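Local coordinates for putative O-GlcNAcase nagJ (Clostridium perfringens, PDB 6PV5), which probably acts as a family 84 glycoside hydrolase, a hexosaminidase that removes terminal N-acetylhexosamine residues from glycans, at residues A[526-531]-A[567-572]; A[562-567]-A[611-616]. All blocks are in the same frame, centred on the assembly; numbering follows the deposited sequence. Where two conformers were deposited one is given.

Overall arrangement
Contacts 1 and 2 lie about 8 Å apart, centre to centre, in the helical region that follows the catalytic (beta/alpha)8 barrel, a part related in sequence to the post-catalytic domain of hyaluronidases. Both use helix 548-579 and share A567: contact 1 sets this helix against helix 521-544, running nearly antiparallel, and contact 2 sets it against the last helix of this chain, 612-619, which runs roughly the same way. Each is mostly buried, but contact 1 has an exposed margin at Q528, bridged by water, around an apolar centre without direct hydrogen bonds. Contact 2 joins apolar packing to one tyrosine-aspartate hydrogen bond. F531 touches V612, so the two interfaces are continuous.

Contact 1 (A[526-531]-A[567-572]); sequences NLQNEF and AGLKSI
F531 lies against G568 where helices 521-544 and 548-579 pack, their short segments 9.0 Å apart at the axes and running nearly antiparallel at 157°. With CG anti to the carbonyl carbon (chi1 -64°), the side chain carries its ring across to the partner helix, over G568. Its CB meets the methyl CD2 of L569 at 3.7 Å. Beyond it the ring lies flat on the glycine: G568 CA stands over the ring centre, 3.5 Å from the centroid, a CH-pi contact. Round the ring, CD2 comes within 3.3 Å of G568 C, CE2 lies by G568 O and CA, and CZ at the far end still rests on CA. Glycine suits this place because, with no side chain at G568, the ring lies directly on its CA. In the conformer given, I572 CD1 takes the ring edge, 3.8 Å from CD2 of F531. The same methyl, at the end of a slender isoleucine branch, lies near the backbone of the other helix, 3.4 Å from Q528 N, and touches CB of L527. L527 turns its own bulk to T506, I507 and L510 of helix 501-515, which continues the core. Toward solvent, Q528 crosses L569 at about a right angle, its CG 3.7 Å from CD2 of L569. Its chain, extended past CG, carries the amide to a water that donates to both Q528 OE1 and L569 O, the latter at 2.7 Å. A long residue with a polar end fits this margin: the methylenes cover leucine while the amide stays hydrated. Without a direct hydrogen bond between the segments, the pairing rests on shape and apolar burial, with the water bridge as its polar link at the rim.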
# COMPACT_ATOMS: atom_id res chain seq x y z
N ASN A 526 27.02 -1.31 21.72
CA ASN A 526 26.11 -1.17 20.59
C ASN A 526 24.67 -1.31 21.08
O ASN A 526 23.83 -0.48 20.75
CB ASN A 526 26.38 -2.23 19.52
CG ASN A 526 27.52 -1.87 18.60
OD1 ASN A 526 27.88 -0.69 18.48
ND2 ASN A 526 28.09 -2.86 17.93
N LEU A 527 24.42 -2.35 21.89
CA LEU A 527 23.09 -2.60 22.42
C LEU A 527 22.64 -1.45 23.30
O LEU A 527 21.49 -1.02 23.20
CB LEU A 527 23.09 -3.94 23.17
CG LEU A 527 23.18 -5.17 22.28
CD1 LEU A 527 23.09 -6.45 23.13
CD2 LEU A 527 22.11 -5.14 21.19
N GLN A 528 23.55 -0.90 24.12
CA GLN A 528 23.20 0.17 25.04
C GLN A 528 22.73 1.43 24.30
O GLN A 528 21.83 2.12 24.77
CB GLN A 528 24.37 0.54 25.96
CG GLN A 528 23.99 1.56 27.02
CD GLN A 528 25.12 1.71 28.00
OE1 GLN A 528 25.11 1.13 29.08
NE2 GLN A 528 26.13 2.47 27.60
N ASN A 529 23.39 1.74 23.18
CA ASN A 529 22.98 2.86 22.34
C ASN A 529 21.55 2.62 21.83
O ASN A 529 20.72 3.52 21.89
CB ASN A 529 23.92 3.06 21.15
CG ASN A 529 25.26 3.66 21.51
OD1 ASN A 529 25.35 4.52 22.38
ND2 ASN A 529 26.31 3.22 20.82
N GLU A 530 21.29 1.42 21.30
CA GLU A 530 19.95 1.12 20.80
C GLU A 530 18.89 1.31 21.90
O GLU A 530 17.91 2.02 21.70
CB GLU A 530 19.88 -0.28 20.21
CG GLU A 530 18.53 -0.61 19.58
CD GLU A 530 17.98 0.35 18.52
OE1 GLU A 530 18.78 1.13 17.94
OE2 GLU A 530 16.76 0.30 18.27
N PHE A 531 19.15 0.73 23.09
CA PHE A 531 18.19 0.72 24.19
C PHE A 531 17.95 2.13 24.71
O PHE A 531 16.84 2.45 25.13
CB PHE A 531 18.61 -0.25 25.30
CG PHE A 531 18.69 -1.71 24.94
CD1 PHE A 531 17.76 -2.29 24.08
CD2 PHE A 531 19.67 -2.53 25.48
CE1 PHE A 531 17.83 -3.65 23.77
CE2 PHE A 531 19.74 -3.89 25.17
CZ PHE A 531 18.81 -4.44 24.31
N ALA A 567 14.34 -2.24 30.08
CA ALA A 567 14.63 -3.63 30.39
C ALA A 567 15.95 -4.02 29.72
O ALA A 567 16.74 -4.79 30.29
CB ALA A 567 13.48 -4.51 29.97
N GLY A 568 16.18 -3.49 28.51
CA GLY A 568 17.41 -3.80 27.79
C GLY A 568 18.63 -3.21 28.50
O GLY A 568 19.64 -3.88 28.65
N LEU A 569 18.52 -1.95 28.93
CA LEU A 569 19.58 -1.31 29.72
C LEU A 569 19.89 -2.12 30.98
O LEU A 569 21.07 -2.29 31.31
CB LEU A 569 19.19 0.13 30.05
CG LEU A 569 19.15 1.07 28.85
CD1 LEU A 569 18.62 2.46 29.23
CD2 LEU A 569 20.53 1.14 28.18
N LYS A 570 18.85 -2.64 31.66
CA LYS A 570 19.04 -3.43 32.87
C LYS A 570 19.71 -4.77 32.54
O LYS A 570 20.56 -5.22 33.30
CB LYS A 570 17.72 -3.67 33.61
CG LYS A 570 17.84 -4.38 34.96
CD LYS A 570 18.70 -3.64 35.98
CE LYS A 570 18.25 -2.22 36.21
NZ LYS A 570 19.21 -1.51 37.09
N SER A 571 19.33 -5.39 31.41
CA SER A 571 19.92 -6.65 31.02
C SER A 571 21.43 -6.50 30.79
O SER A 571 22.19 -7.40 31.14
CB SER A 571 19.24 -7.25 29.81
OG SER A 571 17.86 -7.47 30.09
N ILE A 572 21.85 -5.38 30.20
CA ILE A 572 23.27 -5.14 29.99
C ILE A 572 23.95 -5.08 31.36
O ILE A 572 24.98 -5.72 31.58
CB ILE A 572 23.52 -3.87 29.14
CG1 ILE A 572 23.21 -4.12 27.66
CG2 ILE A 572 24.95 -3.36 29.33
CD1 ILE A 572 23.18 -2.86 26.85
O HOH W 1 22.93 -0.42 30.74

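Contact 2 (A[562-567]-A[611-616])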
# COMPACT_ATOMS: atom_id res chain seq x y z
N GLU A 562 9.19 1.95 25.46
CA GLU A 562 9.99 2.63 26.46
C GLU A 562 10.47 1.66 27.54
O GLU A 562 11.62 1.72 27.94
CB GLU A 562 9.21 3.78 27.11
CG GLU A 562 10.09 4.67 27.96
CD GLU A 562 9.41 5.87 28.59
OE1 GLU A 562 8.71 6.61 27.87
OE2 GLU A 562 9.60 6.08 29.79
N ILE A 563 9.58 0.77 28.00
CA ILE A 563 9.89 -0.24 29.00
C ILE A 563 10.90 -1.26 28.47
O ILE A 563 11.79 -1.68 29.22
CB ILE A 563 8.61 -0.94 29.51
CG1 ILE A 563 7.56 0.03 30.07
CG2 ILE A 563 8.95 -2.05 30.52
CD1 ILE A 563 6.31 -0.68 30.57
N TYR A 564 10.74 -1.71 27.20
CA TYR A 564 11.75 -2.55 26.57
C TYR A 564 13.12 -1.87 26.63
O TYR A 564 14.11 -2.51 26.95
CB TYR A 564 11.42 -2.86 25.11
CG TYR A 564 10.54 -4.06 24.91
CD1 TYR A 564 10.98 -5.33 25.29
CD2 TYR A 564 9.29 -3.94 24.33
CE1 TYR A 564 10.18 -6.44 25.13
CE2 TYR A 564 8.47 -5.05 24.17
CZ TYR A 564 8.92 -6.30 24.56
OH TYR A 564 8.16 -7.41 24.37
N GLY A 565 13.18 -0.57 26.31
CA GLY A 565 14.44 0.16 26.39
C GLY A 565 15.11 -0.01 27.76
O GLY A 565 16.27 -0.41 27.87
N ASN A 566 14.32 0.26 28.81
CA ASN A 566 14.76 0.17 30.20
C ASN A 566 15.13 -1.26 30.56
O ASN A 566 16.13 -1.48 31.25
CB ASN A 566 13.70 0.75 31.14
CG ASN A 566 13.74 2.25 31.11
OD1 ASN A 566 14.82 2.84 31.08
ND2 ASN A 566 12.58 2.89 31.09
N ALA A 567 14.34 -2.24 30.08
CA ALA A 567 14.63 -3.63 30.39
C ALA A 567 15.95 -4.02 29.72
O ALA A 567 16.74 -4.79 30.29
CB ALA A 567 13.48 -4.51 29.97
N VAL A 611 13.19 -10.09 18.69
CA VAL A 611 14.62 -9.86 18.89
C VAL A 611 14.93 -9.38 20.32
O VAL A 611 15.67 -10.05 21.04
CB VAL A 611 15.19 -8.89 17.83
CG1 VAL A 611 16.67 -8.60 18.06
CG2 VAL A 611 14.94 -9.39 16.40
N VAL A 612 14.34 -8.26 20.75
CA VAL A 612 14.68 -7.67 22.04
C VAL A 612 14.08 -8.51 23.18
O VAL A 612 14.73 -8.75 24.20
CB VAL A 612 14.28 -6.18 22.14
CG1 VAL A 612 14.51 -5.63 23.54
CG2 VAL A 612 15.06 -5.33 21.14
N ASP A 613 12.82 -8.91 23.01
CA ASP A 613 12.10 -9.63 24.04
C ASP A 613 12.85 -10.90 24.46
O ASP A 613 13.07 -11.12 25.65
CB ASP A 613 10.63 -9.82 23.65
CG ASP A 613 9.82 -10.45 24.77
OD1 ASP A 613 10.00 -11.64 25.00
OD2 ASP A 613 9.07 -9.73 25.43
N PRO A 614 13.20 -11.84 23.54
CA PRO A 614 13.97 -13.03 23.94
C PRO A 614 15.34 -12.74 24.56
O PRO A 614 15.83 -13.52 25.38
CB PRO A 614 14.15 -13.86 22.65
CG PRO A 614 13.76 -12.89 21.51
CD PRO A 614 12.80 -11.90 22.12
N PHE A 615 15.96 -11.63 24.14
CA PHE A 615 17.23 -11.23 24.71
C PHE A 615 17.06 -10.97 26.21
O PHE A 615 17.76 -11.55 27.03
CB PHE A 615 17.81 -9.99 24.02
CG PHE A 615 19.05 -9.46 24.72
CD1 PHE A 615 20.23 -10.18 24.71
CD2 PHE A 615 19.01 -8.26 25.42
CE1 PHE A 615 21.37 -9.70 25.35
CE2 PHE A 615 20.15 -7.78 26.07
CZ PHE A 615 21.32 -8.51 26.04
N ILE A 616 16.14 -10.09 26.57
CA ILE A 616 15.91 -9.79 27.97
C ILE A 616 15.53 -11.05 28.75
O ILE A 616 16.01 -11.25 29.86
CB ILE A 616 14.86 -8.67 28.10
CG1 ILE A 616 15.41 -7.40 27.47
CG2 ILE A 616 14.49 -8.47 29.57
CD1 ILE A 616 14.31 -6.50 26.92
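Y564 donates its phenol proton to D613, OH to OD2 at 2.7 Å, meeting that oxygen on its anti side, 17° out of the carboxylate plane. Ring and carboxylate planes stand 71° apart, and OD2 lies at the ring edge. Nearer CB, at CD1, the ring meets two aliphatic tips, V612 CG1 at 4.0 Å and I616 CD1 at 3.9 Å; the isoleucine methyl also sits at the edge. I616 CD1 reaches A567 CB as well, at 3.7 Å, a small methyl that lets the longer branch come close to helix 548-579. These contacts join the long helix to the last helix of this chain, 612-619, in the post-catalytic helical bundle, the segment axes 10.4 Å apart and inclined at 37°. Tyrosine bridges this gap well, since its ring packs on V612 and I616 while the OH at its end reaches D613. The carboxylate is also held by R617, one turn on, through OD1 in a salt bridge that probably helps to fix its orientation. Farther out, M534 of helix 521-544, L600 of helix 583-601 and I607 of a loop also pack against Y564, while L597 touches I616.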